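Local coordinates for protein adenylation domain (Streptomyces sp., PDB 5N9X) that is an adenylation domain of the ANL group of AMP-binding enzymes, with a large N-terminal and a small C-terminal part, and binds ATP and threonine, at residues 18-23 against 183-188; 202-207 against 249-254; 371-376 against 398-403; 452-457 against 464-469. One frame throughout, in Å; residues are numbered along the deposited sequence.

Contact 1. Residues 18-23 against 183-188; sequences ATLVDL and NVTALF
The F188 ring has V184 CG1 at its edge, close to the ring plane, while W216 of helix 213-222 meets the ring at about 20° between planes. The D22 carboxylate is the other flat group: T19 N donates to OD2 from above its plane, at 3.1 Å. The return bond runs from D22 N to T19 OG1, also 3.1 Å and nearly straight (165°), so T19 and D22 form a capping box at the start of helix 20-30. Across the contact T185 does most of the touching. Its CG2, anti to the carbonyl carbon, presses on T19 C at 3.5 Å and on L23 CD1 at 3.8 Å. Its OG1 takes the crowded position between N and C (chi1 58°), and A18 O, at 3.0 Å, and H181 O both lie within hydrogen-bonding reach of it. Beside it, L20 crosses V184 at about a right angle, CD2 against CG1 at 3.6 Å, with V184 also backed by Y163 and V215. L20 N donates to H181 ND1, so the start of helix 20-30 is tied to helix 181-191 by polar groups beside an apolar seam.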
loop_
_atom_site.group_PDB
_atom_site.type_symbol
_atom_site.label_atom_id
_atom_site.label_comp_id
_atom_site.label_asym_id
_atom_site.label_seq_id
_atom_site.Cartn_x
_atom_site.Cartn_y
_atom_site.Cartn_z
ATOM N N ALA A 18 18.712 -14.781 1.932
ATOM C CA ALA A 18 17.451 -15.453 1.679
ATOM C C ALA A 18 16.262 -14.805 2.399
ATOM O O ALA A 18 15.146 -14.798 1.881
ATOM C CB ALA A 18 17.577 -16.921 2.075
ATOM N N THR A 19 16.494 -14.264 3.591
ATOM C CA THR A 19 15.384 -13.787 4.409
ATOM C C THR A 19 15.539 -12.314 4.833
ATOM O O THR A 19 16.587 -11.698 4.618
ATOM C CB THR A 19 15.234 -14.677 5.665
ATOM O OG1 THR A 19 16.288 -14.375 6.583
ATOM C CG2 THR A 19 15.330 -16.140 5.284
ATOM N N LEU A 20 14.489 -11.762 5.435
ATOM C CA LEU A 20 14.529 -10.406 5.973
ATOM C C LEU A 20 15.445 -10.339 7.220
ATOM O O LEU A 20 16.158 -9.364 7.449
ATOM C CB LEU A 20 13.101 -9.929 6.299
ATOM C CG LEU A 20 12.162 -9.780 5.085
ATOM C CD1 LEU A 20 10.705 -9.517 5.493
ATOM C CD2 LEU A 20 12.647 -8.695 4.116
ATOM N N VAL A 21 15.433 -11.403 7.998
ATOM C CA VAL A 21 16.319 -11.547 9.142
ATOM C C VAL A 21 17.787 -11.419 8.675
ATOM O O VAL A 21 18.560 -10.674 9.257
ATOM C CB VAL A 21 16.057 -12.908 9.851
ATOM C CG1 VAL A 21 17.188 -13.287 10.785
ATOM C CG2 VAL A 21 14.698 -12.899 10.567
ATOM N N ASP A 22 18.138 -12.126 7.598
ATOM C CA ASP A 22 19.463 -12.057 7.009
ATOM C C ASP A 22 19.801 -10.617 6.625
ATOM O O ASP A 22 20.888 -10.113 6.947
ATOM C CB ASP A 22 19.575 -12.944 5.757
ATOM C CG ASP A 22 19.505 -14.450 6.055
ATOM O OD1 ASP A 22 19.971 -14.899 7.131
ATOM O OD2 ASP A 22 19.003 -15.184 5.162
ATOM N N LEU A 23 18.874 -9.958 5.926
ATOM C CA LEU A 23 19.087 -8.584 5.474
ATOM C C LEU A 23 19.381 -7.635 6.620
ATOM O O LEU A 23 20.332 -6.854 6.551
ATOM C CB LEU A 23 17.890 -8.053 4.665
ATOM C CG LEU A 23 17.495 -8.800 3.374
ATOM C CD1 LEU A 23 16.279 -8.136 2.709
ATOM C CD2 LEU A 23 18.634 -9.006 2.363
ATOM N N ASN A 183 9.553 -13.894 -0.857
ATOM C CA ASN A 183 8.797 -12.918 -1.638
ATOM C C ASN A 183 9.397 -11.517 -1.436
ATOM O O ASN A 183 9.781 -10.861 -2.411
ATOM C CB ASN A 183 7.307 -12.894 -1.276
ATOM C CG ASN A 183 6.580 -14.214 -1.558
ATOM O OD1 ASN A 183 5.748 -14.615 -0.775
ATOM N ND2 ASN A 183 6.855 -14.846 -2.697
ATOM N N VAL A 184 9.501 -11.066 -0.180
ATOM C CA VAL A 184 10.071 -9.746 0.061
ATOM C C VAL A 184 11.521 -9.581 -0.414
ATOM O O VAL A 184 11.865 -8.541 -0.995
ATOM C CB VAL A 184 10.051 -9.325 1.549
ATOM C CG1 VAL A 184 10.244 -7.820 1.627
ATOM C CG2 VAL A 184 8.749 -9.687 2.208
ATOM N N THR A 185 12.377 -10.575 -0.159
ATOM C CA THR A 185 13.758 -10.449 -0.605
ATOM C C THR A 185 13.800 -10.417 -2.141
ATOM O O THR A 185 14.605 -9.676 -2.707
ATOM C CB THR A 185 14.708 -11.557 0.014
ATOM O OG1 THR A 185 14.260 -12.882 -0.304
ATOM C CG2 THR A 185 14.799 -11.395 1.534
ATOM N N ALA A 186 12.915 -11.141 -2.823
ATOM C CA ALA A 186 12.836 -10.998 -4.284
ATOM C C ALA A 186 12.437 -9.574 -4.708
ATOM O O ALA A 186 12.902 -9.093 -5.734
ATOM C CB ALA A 186 11.860 -12.017 -4.889
ATOM N N LEU A 187 11.591 -8.904 -3.930
ATOM C CA LEU A 187 11.225 -7.512 -4.219
ATOM C C LEU A 187 12.471 -6.599 -4.320
ATOM O O LEU A 187 12.701 -5.935 -5.337
ATOM C CB LEU A 187 10.255 -6.972 -3.150
ATOM C CG LEU A 187 9.983 -5.455 -3.265
ATOM C CD1 LEU A 187 9.317 -5.112 -4.589
ATOM C CD2 LEU A 187 9.184 -4.903 -2.115
ATOM N N PHE A 188 13.285 -6.598 -3.270
ATOM C CA PHE A 188 14.462 -5.726 -3.224
ATOM C C PHE A 188 15.526 -6.139 -4.210
ATOM O O PHE A 188 16.204 -5.276 -4.748
ATOM C CB PHE A 188 15.022 -5.642 -1.791
ATOM C CG PHE A 188 14.164 -4.803 -0.887
ATOM C CD1 PHE A 188 14.341 -3.420 -0.824
ATOM C CD2 PHE A 188 13.108 -5.383 -0.172
ATOM C CE1 PHE A 188 13.521 -2.644 -0.021
ATOM C CE2 PHE A 188 12.284 -4.612 0.626
ATOM C CZ PHE A 188 12.485 -3.241 0.697
#

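Contact 2. Residues 202-207 against 249-254; sequences RWLLFH and RGITVL
V253 CG1 stands over one face of the W203 indole, 3.5 Å from the centroid of the six-membered ring and only 4° off the ring normal, a CH-pi contact, while CG2 reaches over toward NE1. The two side chains run side by side in the same direction. L204 goes the other way, a forked bump whose CD1 meets I251 CD1 at 3.5 Å and whose CD2 meets L254 CD1 at 3.7 Å; the I251 end comes in obliquely, the L254 end alongside, and V246 of helix 239-248 backs the pocket. That helix ends in a Schellman motif at G250, with positive phi, and the chain then turns into strand 253-256. Here the outermost strand of a four-stranded sheet, 202-205, meets this strand of the large mixed sheet through a single bridge, W203 to V253. R202 O takes two amides: T252 N at 3.0 Å, in the carbonyl plane on a lone pair, and V253 N, 27° above that plane. R202 N donates to T252 OG1 at 2.9 Å, a hydroxyl also bonded to D201. R202, bent at chi2 (109°), rests CD on G250 O, with R249 O over one guanidinium face. Past the bridge the backbones diverge and a water links them, donating to L204 O at 3.0 Å and to V253 O at 2.9 Å.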
loop_
_atom_site.group_PDB
_atom_site.type_symbol
_atom_site.label_atom_id
_atom_site.label_comp_id
_atom_site.label_asym_id
_atom_site.label_seq_id
_atom_site.Cartn_x
_atom_site.Cartn_y
_atom_site.Cartn_z
ATOM N N ARG A 202 17.525 8.518 3.926
ATOM C CA ARG A 202 16.543 8.569 4.985
ATOM C C ARG A 202 15.184 8.223 4.394
ATOM O O ARG A 202 14.704 8.916 3.485
ATOM C CB ARG A 202 16.488 9.940 5.641
ATOM C CG ARG A 202 17.499 10.179 6.746
ATOM C CD ARG A 202 18.553 11.149 6.271
ATOM N NE ARG A 202 19.372 11.636 7.369
ATOM C CZ ARG A 202 20.191 12.680 7.276
ATOM N NH1 ARG A 202 20.299 13.345 6.131
ATOM N NH2 ARG A 202 20.903 13.063 8.331
ATOM N N TRP A 203 14.572 7.159 4.910
ATOM C CA TRP A 203 13.262 6.725 4.457
ATOM C C TRP A 203 12.222 7.213 5.467
ATOM O O TRP A 203 12.472 7.221 6.672
ATOM C CB TRP A 203 13.211 5.207 4.320
ATOM C CG TRP A 203 14.001 4.646 3.160
ATOM C CD1 TRP A 203 15.355 4.700 2.984
ATOM C CD2 TRP A 203 13.484 3.906 2.054
ATOM N NE1 TRP A 203 15.705 4.059 1.833
ATOM C CE2 TRP A 203 14.581 3.567 1.233
ATOM C CE3 TRP A 203 12.203 3.504 1.674
ATOM C CZ2 TRP A 203 14.433 2.843 0.042
ATOM C CZ3 TRP A 203 12.056 2.783 0.516
ATOM C CH2 TRP A 203 13.169 2.457 -0.296
ATOM N N LEU A 204 11.062 7.635 4.982
ATOM C CA LEU A 204 10.013 8.068 5.885
ATOM C C LEU A 204 9.060 6.908 6.099
ATOM O O LEU A 204 8.602 6.331 5.130
ATOM C CB LEU A 204 9.281 9.292 5.311
ATOM C CG LEU A 204 8.196 9.933 6.180
ATOM C CD1 LEU A 204 8.821 10.450 7.469
ATOM C CD2 LEU A 204 7.488 11.055 5.434
ATOM N N LEU A 205 8.776 6.531 7.341
ATOM C CA LEU A 205 7.695 5.570 7.574
ATOM C C LEU A 205 6.364 6.350 7.651
ATOM O O LEU A 205 5.894 6.746 8.723
ATOM C CB LEU A 205 7.941 4.723 8.829
ATOM C CG LEU A 205 6.822 3.716 9.154
ATOM C CD1 LEU A 205 6.906 2.558 8.212
ATOM C CD2 LEU A 205 6.935 3.190 10.585
ATOM N N PHE A 206 5.785 6.595 6.481
ATOM C CA PHE A 206 4.544 7.332 6.391
ATOM C C PHE A 206 3.302 6.435 6.584
ATOM O O PHE A 206 2.256 6.906 7.027
ATOM C CB PHE A 206 4.494 8.073 5.040
ATOM C CG PHE A 206 3.293 8.966 4.872
ATOM C CD1 PHE A 206 2.088 8.454 4.401
ATOM C CD2 PHE A 206 3.353 10.307 5.217
ATOM C CE1 PHE A 206 0.978 9.270 4.253
ATOM C CE2 PHE A 206 2.240 11.131 5.072
ATOM C CZ PHE A 206 1.058 10.609 4.590
ATOM N N HIS A 207 3.425 5.146 6.283
ATOM C CA HIS A 207 2.238 4.294 6.176
ATOM C C HIS A 207 2.015 3.303 7.332
ATOM O O HIS A 207 2.946 2.914 8.030
ATOM C CB HIS A 207 2.275 3.520 4.844
ATOM C CG HIS A 207 2.174 4.394 3.635
ATOM N ND1 HIS A 207 3.277 4.905 2.979
ATOM C CD2 HIS A 207 1.096 4.869 2.975
ATOM C CE1 HIS A 207 2.877 5.634 1.954
ATOM N NE2 HIS A 207 1.559 5.624 1.924
ATOM N N ARG A 249 13.819 16.522 8.644
ATOM C CA ARG A 249 14.466 15.254 8.962
ATOM C C ARG A 249 15.278 14.750 7.763
ATOM O O ARG A 249 15.849 13.660 7.808
ATOM C CB ARG A 249 13.434 14.211 9.399
ATOM C CG ARG A 249 12.805 14.492 10.752
ATOM C CD ARG A 249 13.852 14.632 11.853
ATOM N NE ARG A 249 13.266 15.173 13.085
ATOM C CZ ARG A 249 13.939 15.414 14.217
ATOM N NH1 ARG A 249 15.239 15.156 14.302
ATOM N NH2 ARG A 249 13.307 15.914 15.278
ATOM N N GLY A 250 15.323 15.555 6.696
ATOM C CA GLY A 250 16.215 15.322 5.559
ATOM C C GLY A 250 15.915 14.101 4.703
ATOM O O GLY A 250 16.819 13.465 4.168
ATOM N N ILE A 251 14.635 13.771 4.581
ATOM C CA ILE A 251 14.210 12.589 3.849
ATOM C C ILE A 251 14.665 12.574 2.386
ATOM O O ILE A 251 14.524 13.561 1.663
ATOM C CB ILE A 251 12.682 12.458 3.958
ATOM C CG1 ILE A 251 12.342 11.995 5.378
ATOM C CG2 ILE A 251 12.123 11.483 2.934
ATOM C CD1 ILE A 251 11.123 12.601 5.897
ATOM N N THR A 252 15.240 11.453 1.968
ATOM C CA THR A 252 15.703 11.282 0.594
ATOM C C THR A 252 14.771 10.353 -0.220
ATOM O O THR A 252 14.753 10.403 -1.452
ATOM C CB THR A 252 17.152 10.723 0.562
ATOM O OG1 THR A 252 17.178 9.423 1.151
ATOM C CG2 THR A 252 18.104 11.631 1.344
ATOM N N VAL A 253 14.019 9.497 0.467
ATOM C CA VAL A 253 13.126 8.559 -0.210
ATOM C C VAL A 253 11.715 8.665 0.359
ATOM O O VAL A 253 11.428 8.152 1.442
ATOM C CB VAL A 253 13.618 7.093 -0.096
ATOM C CG1 VAL A 253 12.651 6.152 -0.816
ATOM C CG2 VAL A 253 15.038 6.955 -0.672
ATOM N N LEU A 254 10.839 9.350 -0.363
ATOM C CA LEU A 254 9.478 9.540 0.113
ATOM C C LEU A 254 8.503 8.654 -0.685
ATOM O O LEU A 254 8.511 8.656 -1.926
ATOM C CB LEU A 254 9.091 11.032 0.044
ATOM C CG LEU A 254 7.605 11.342 0.295
ATOM C CD1 LEU A 254 7.215 11.016 1.706
ATOM C CD2 LEU A 254 7.331 12.799 0.041
HETATM O O HOH W 1 9.466 6.242 2.287
#

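Contact 3. Residues 371-376 against 398-403; sequences VSEGYL and PPRYYH
V371 sets CG1 against Y402 CB at 3.9 Å, crossing it obliquely. The backbone oxygen of S372 is then gripped end-on by R400: NH1 donates at 3.0 Å and NH2 at 3.1 Å, the oxygen lying just 5° out of the guanidinium plane. The R400 chain is extended, CG anti to the backbone N (chi1 -171°). E373 bends at chi2 so that OE1 hangs over one guanidinium face, 3.4 Å from R400 NH1; no N-H points at it, so this salt bridge works by charge alone, while OE2 pairs with R180. G374 N lies near the guanidinium edge, unbonded to it because both are donors, and bonds weakly to S372 OG; a CB here would jam against E373 O, which calls for glycine. Y375 crosses Y402 at about a right angle, its OH at the edge of the Y402 ring, and that hydroxyl is hydrogen-bonded to E315 and R385. The nearest atoms of the Y402 side chain lie about 5 Å from those of ATP and from the magnesium ion. The loop with G374-L376 and the strand residues Y402-H403 are consistent with the sixth and seventh core motifs of adenylation domains, side by side next to the ATP site.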
loop_
_atom_site.group_PDB
_atom_site.type_symbol
_atom_site.label_atom_id
_atom_site.label_comp_id
_atom_site.label_asym_id
_atom_site.label_seq_id
_atom_site.Cartn_x
_atom_site.Cartn_y
_atom_site.Cartn_z
ATOM N N VAL A 371 5.254 -13.323 -6.280
ATOM C CA VAL A 371 3.859 -13.708 -6.144
ATOM C C VAL A 371 3.625 -14.600 -4.896
ATOM O O VAL A 371 4.225 -15.668 -4.748
ATOM C CB VAL A 371 3.338 -14.438 -7.415
ATOM C CG1 VAL A 371 1.864 -14.784 -7.254
ATOM C CG2 VAL A 371 3.559 -13.575 -8.680
ATOM N N SER A 372 2.747 -14.135 -4.011
ATOM C CA SER A 372 2.308 -14.899 -2.829
ATOM C C SER A 372 1.761 -16.297 -3.101
ATOM O O SER A 372 1.410 -16.630 -4.219
ATOM C CB SER A 372 1.241 -14.109 -2.075
ATOM O OG SER A 372 -0.032 -14.270 -2.667
ATOM N N GLU A 373 1.663 -17.106 -2.058
ATOM C CA GLU A 373 1.197 -18.474 -2.215
ATOM C C GLU A 373 -0.315 -18.608 -2.092
ATOM O O GLU A 373 -0.808 -19.695 -1.821
ATOM C CB GLU A 373 1.867 -19.389 -1.183
ATOM C CG GLU A 373 3.379 -19.493 -1.301
ATOM C CD GLU A 373 3.870 -20.158 -2.585
ATOM O OE1 GLU A 373 3.059 -20.398 -3.514
ATOM O OE2 GLU A 373 5.096 -20.416 -2.671
ATOM N N GLY A 374 -1.044 -17.514 -2.277
ATOM C CA GLY A 374 -2.492 -17.547 -2.204
ATOM C C GLY A 374 -3.035 -17.003 -0.895
ATOM O O GLY A 374 -2.280 -16.762 0.042
ATOM N N TYR A 375 -4.352 -16.817 -0.826
ATOM C CA TYR A 375 -4.976 -16.269 0.364
ATOM C C TYR A 375 -4.937 -17.248 1.516
ATOM O O TYR A 375 -4.795 -18.461 1.315
ATOM C CB TYR A 375 -6.425 -15.851 0.077
ATOM C CG TYR A 375 -6.494 -14.804 -1.000
ATOM C CD1 TYR A 375 -6.057 -13.517 -0.759
ATOM C CD2 TYR A 375 -6.964 -15.113 -2.269
ATOM C CE1 TYR A 375 -6.097 -12.564 -1.741
ATOM C CE2 TYR A 375 -7.010 -14.165 -3.257
ATOM C CZ TYR A 375 -6.576 -12.893 -2.984
ATOM O OH TYR A 375 -6.632 -11.952 -3.955
ATOM N N LEU A 376 -5.042 -16.695 2.722
ATOM C CA LEU A 376 -5.203 -17.486 3.930
ATOM C C LEU A 376 -6.678 -17.868 4.123
ATOM O O LEU A 376 -7.557 -16.994 4.155
ATOM C CB LEU A 376 -4.684 -16.706 5.143
ATOM C CG LEU A 376 -4.820 -17.381 6.503
ATOM C CD1 LEU A 376 -3.553 -18.178 6.795
ATOM C CD2 LEU A 376 -5.079 -16.336 7.590
ATOM N N PRO A 398 4.704 -24.540 -16.802
ATOM C CA PRO A 398 3.884 -23.327 -16.929
ATOM C C PRO A 398 3.990 -22.405 -15.707
ATOM O O PRO A 398 4.109 -22.882 -14.575
ATOM C CB PRO A 398 2.465 -23.885 -17.070
ATOM C CG PRO A 398 2.489 -25.141 -16.257
ATOM C CD PRO A 398 3.915 -25.692 -16.329
ATOM N N PRO A 399 3.948 -21.083 -15.927
ATOM C CA PRO A 399 4.070 -20.233 -14.744
ATOM C C PRO A 399 2.796 -20.249 -13.907
ATOM O O PRO A 399 1.727 -20.617 -14.406
ATOM C CB PRO A 399 4.318 -18.835 -15.330
ATOM C CG PRO A 399 4.482 -19.020 -16.791
ATOM C CD PRO A 399 3.778 -20.286 -17.151
ATOM N N ARG A 400 2.930 -19.869 -12.642
ATOM C CA ARG A 400 1.795 -19.680 -11.750
ATOM C C ARG A 400 1.409 -18.193 -11.811
ATOM O O ARG A 400 2.203 -17.334 -11.417
ATOM C CB ARG A 400 2.161 -20.111 -10.325
ATOM C CG ARG A 400 1.013 -20.165 -9.347
ATOM C CD ARG A 400 1.396 -20.878 -8.059
ATOM N NE ARG A 400 0.519 -20.459 -6.968
ATOM C CZ ARG A 400 0.769 -19.446 -6.144
ATOM N NH1 ARG A 400 1.883 -18.740 -6.249
ATOM N NH2 ARG A 400 -0.103 -19.147 -5.199
ATOM N N TYR A 401 0.223 -17.887 -12.330
ATOM C CA TYR A 401 -0.157 -16.502 -12.595
ATOM C C TYR A 401 -1.123 -15.984 -11.527
ATOM O O TYR A 401 -2.065 -16.681 -11.178
ATOM C CB TYR A 401 -0.821 -16.377 -13.981
ATOM C CG TYR A 401 0.133 -16.391 -15.155
ATOM C CD1 TYR A 401 0.915 -15.270 -15.466
ATOM C CD2 TYR A 401 0.236 -17.516 -15.974
ATOM C CE1 TYR A 401 1.803 -15.288 -16.548
ATOM C CE2 TYR A 401 1.110 -17.547 -17.056
ATOM C CZ TYR A 401 1.886 -16.436 -17.342
ATOM O OH TYR A 401 2.746 -16.478 -18.417
ATOM N N TYR A 402 -0.906 -14.771 -11.023
ATOM C CA TYR A 402 -1.928 -14.105 -10.216
ATOM C C TYR A 402 -2.732 -13.148 -11.086
ATOM O O TYR A 402 -2.179 -12.297 -11.808
ATOM C CB TYR A 402 -1.342 -13.333 -9.017
ATOM C CG TYR A 402 -2.397 -12.479 -8.326
ATOM C CD1 TYR A 402 -3.366 -13.068 -7.528
ATOM C CD2 TYR A 402 -2.439 -11.101 -8.496
ATOM C CE1 TYR A 402 -4.343 -12.320 -6.906
ATOM C CE2 TYR A 402 -3.410 -10.330 -7.871
ATOM C CZ TYR A 402 -4.360 -10.954 -7.073
ATOM O OH TYR A 402 -5.330 -10.230 -6.427
ATOM N N HIS A 403 -4.042 -13.281 -11.003
ATOM C CA HIS A 403 -4.920 -12.448 -11.795
ATOM C C HIS A 403 -5.212 -11.187 -10.997
ATOM O O HIS A 403 -5.858 -11.240 -9.959
ATOM C CB HIS A 403 -6.202 -13.206 -12.163
ATOM C CG HIS A 403 -5.959 -14.549 -12.799
ATOM N ND1 HIS A 403 -6.983 -15.406 -13.136
ATOM C CD2 HIS A 403 -4.816 -15.171 -13.164
ATOM C CE1 HIS A 403 -6.480 -16.503 -13.680
ATOM N NE2 HIS A 403 -5.169 -16.390 -13.705
#

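Contact 4. Residues 452-457 against 464-469; sequences VVWVHE and RLVCAY
This is the beta hairpin of the small C-terminal domain, strands 450-457 and 463-470, antiparallel and strongly twisted, their segment axes running at 134°. Three hydrogen-bonded pairs, V452-A468, W454-V466 and H456-R464, each make two backbone bonds; V452 N to A468 O, at 2.7 Å, is the shortest. The face carrying W454, H456, V466 and A468 packs against helix 518-528. W454 holds CG in the crowded position between N and C (chi1 74°), which lays its indole over the partner strand. V466 CG1 lies over one indole face, 3.8 Å from the six-ring centroid and 23° off the normal, while A468 N lies at the ring edge. V466 CG2 touches H456 CB at 3.9 Å. On the face of V453, V455, L465 and C467, V453 CG1 meets L465 CD2 at 3.6 Å. Along one strand W454 NE1 donates to H456 ND1 at 3.0 Å, nearly in both ring planes, while H456 NE2 bonds to D526 OD2.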
loop_
_atom_site.group_PDB
_atom_site.type_symbol
_atom_site.label_atom_id
_atom_site.label_comp_id
_atom_site.label_asym_id
_atom_site.label_seq_id
_atom_site.Cartn_x
_atom_site.Cartn_y
_atom_site.Cartn_z
ATOM N N VAL A 452 -16.296 9.551 -5.557
ATOM C CA VAL A 452 -16.536 8.108 -5.630
ATOM C C VAL A 452 -17.865 7.876 -6.341
ATOM O O VAL A 452 -18.901 8.379 -5.897
ATOM C CB VAL A 452 -16.576 7.464 -4.237
ATOM C CG1 VAL A 452 -16.981 5.983 -4.313
ATOM C CG2 VAL A 452 -15.251 7.636 -3.542
ATOM N N VAL A 453 -17.839 7.139 -7.446
ATOM C CA VAL A 453 -19.052 6.908 -8.214
ATOM C C VAL A 453 -19.353 5.420 -8.225
ATOM O O VAL A 453 -18.466 4.616 -8.523
ATOM C CB VAL A 453 -18.931 7.419 -9.672
ATOM C CG1 VAL A 453 -20.203 7.104 -10.458
ATOM C CG2 VAL A 453 -18.634 8.907 -9.710
ATOM N N TRP A 454 -20.582 5.037 -7.890
ATOM C CA TRP A 454 -20.945 3.616 -7.949
ATOM C C TRP A 454 -22.406 3.365 -8.338
ATOM O O TRP A 454 -23.219 4.281 -8.373
ATOM C CB TRP A 454 -20.633 2.930 -6.606
ATOM C CG TRP A 454 -21.557 3.255 -5.487
ATOM C CD1 TRP A 454 -22.527 2.446 -4.949
ATOM C CD2 TRP A 454 -21.589 4.469 -4.738
ATOM N NE1 TRP A 454 -23.157 3.089 -3.909
ATOM C CE2 TRP A 454 -22.605 4.332 -3.759
ATOM C CE3 TRP A 454 -20.869 5.670 -4.806
ATOM C CZ2 TRP A 454 -22.907 5.346 -2.852
ATOM C CZ3 TRP A 454 -21.168 6.679 -3.914
ATOM C CH2 TRP A 454 -22.183 6.516 -2.947
ATOM N N VAL A 455 -22.715 2.120 -8.668
ATOM C CA VAL A 455 -24.102 1.714 -8.827
ATOM C C VAL A 455 -24.672 1.396 -7.445
ATOM O O VAL A 455 -24.120 0.610 -6.700
ATOM C CB VAL A 455 -24.249 0.507 -9.779
ATOM C CG1 VAL A 455 -25.729 0.116 -9.931
ATOM C CG2 VAL A 455 -23.666 0.856 -11.146
ATOM N N HIS A 456 -25.756 2.054 -7.080
ATOM C CA HIS A 456 -26.352 1.799 -5.771
ATOM C C HIS A 456 -27.690 1.095 -5.894
ATOM O O HIS A 456 -28.543 1.519 -6.671
ATOM C CB HIS A 456 -26.527 3.109 -5.010
ATOM C CG HIS A 456 -26.817 2.931 -3.560
ATOM N ND1 HIS A 456 -25.832 2.656 -2.633
ATOM C CD2 HIS A 456 -27.974 3.026 -2.868
ATOM C CE1 HIS A 456 -26.374 2.579 -1.434
ATOM N NE2 HIS A 456 -27.672 2.800 -1.547
ATOM N N GLU A 457 -27.885 0.033 -5.125
ATOM C CA GLU A 457 -29.185 -0.624 -5.122
ATOM C C GLU A 457 -30.122 0.076 -4.141
ATOM O O GLU A 457 -30.004 -0.086 -2.932
ATOM C CB GLU A 457 -29.046 -2.109 -4.779
ATOM C CG GLU A 457 -29.954 -3.015 -5.597
ATOM C CD GLU A 457 -30.158 -4.385 -4.954
ATOM O OE1 GLU A 457 -31.223 -4.570 -4.320
ATOM O OE2 GLU A 457 -29.285 -5.277 -5.100
ATOM N N ARG A 464 -29.342 2.560 -9.511
ATOM C CA ARG A 464 -28.897 3.798 -10.161
ATOM C C ARG A 464 -27.482 4.260 -9.800
ATOM O O ARG A 464 -26.963 3.992 -8.702
ATOM C CB ARG A 464 -29.882 4.947 -9.864
ATOM C CG ARG A 464 -31.319 4.742 -10.339
ATOM C CD ARG A 464 -32.198 5.966 -10.073
ATOM N NE ARG A 464 -32.806 5.895 -8.744
ATOM C CZ ARG A 464 -32.596 6.778 -7.767
ATOM N NH1 ARG A 464 -31.803 7.828 -7.959
ATOM N NH2 ARG A 464 -33.191 6.615 -6.594
ATOM N N LEU A 465 -26.885 4.963 -10.763
ATOM C CA LEU A 465 -25.612 5.662 -10.624
ATOM C C LEU A 465 -25.634 6.764 -9.569
ATOM O O LEU A 465 -26.464 7.675 -9.621
ATOM C CB LEU A 465 -25.207 6.280 -11.955
ATOM C CG LEU A 465 -24.054 5.633 -12.711
ATOM C CD1 LEU A 465 -23.534 6.576 -13.780
ATOM C CD2 LEU A 465 -22.970 5.259 -11.733
ATOM N N VAL A 466 -24.688 6.691 -8.641
ATOM C CA VAL A 466 -24.630 7.613 -7.516
ATOM C C VAL A 466 -23.199 8.140 -7.373
ATOM O O VAL A 466 -22.248 7.486 -7.800
ATOM C CB VAL A 466 -25.138 6.905 -6.228
ATOM C CG1 VAL A 466 -24.762 7.645 -4.981
ATOM C CG2 VAL A 466 -26.636 6.750 -6.300
ATOM N N CYS A 467 -23.061 9.347 -6.835
ATOM C CA CYS A 467 -21.752 9.939 -6.600
ATOM C C CYS A 467 -21.643 10.572 -5.225
ATOM O O CYS A 467 -22.518 11.332 -4.810
ATOM C CB CYS A 467 -21.430 10.994 -7.659
ATOM S SG CYS A 467 -19.936 11.955 -7.285
ATOM N N ALA A 468 -20.559 10.261 -4.524
ATOM C CA ALA A 468 -20.153 11.093 -3.397
ATOM C C ALA A 468 -18.885 11.873 -3.799
ATOM O O ALA A 468 -18.041 11.390 -4.570
ATOM C CB ALA A 468 -19.917 10.261 -2.153
ATOM N N TYR A 469 -18.761 13.087 -3.291
ATOM C CA TYR A 469 -17.632 13.925 -3.656
ATOM C C TYR A 469 -17.298 14.914 -2.534
ATOM O O TYR A 469 -18.143 15.232 -1.699
ATOM C CB TYR A 469 -17.925 14.691 -4.957
ATOM C CG TYR A 469 -18.982 15.755 -4.751
ATOM C CD1 TYR A 469 -20.320 15.410 -4.613
ATOM C CD2 TYR A 469 -18.635 17.094 -4.651
ATOM C CE1 TYR A 469 -21.281 16.364 -4.409
ATOM C CE2 TYR A 469 -19.590 18.060 -4.443
ATOM C CZ TYR A 469 -20.910 17.691 -4.328
ATOM O OH TYR A 469 -21.867 18.658 -4.125
#

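How the contacts relate
The four contacts follow one another along the chain; each closes before the next opens, so none encloses or crosses another. Contact 1 closes the longest loop, 159 residues, and ties the first helix to helix 181-191. Strand 202-205 comes soon after, and contact 2 closes 41 residues, linking the four-stranded sheet to the large mixed sheet. Contact 3, 21 residues, reaches that large sheet again on the opposite side of the chain's centre. It packs on contact 1, N183 ND2 lying 3.4 Å from V371 O but hydrogen-bonding to P369 O. Contact 4, a six-residue connection, lies within the C-terminal domain, its centre 32 Å or more from those of the others.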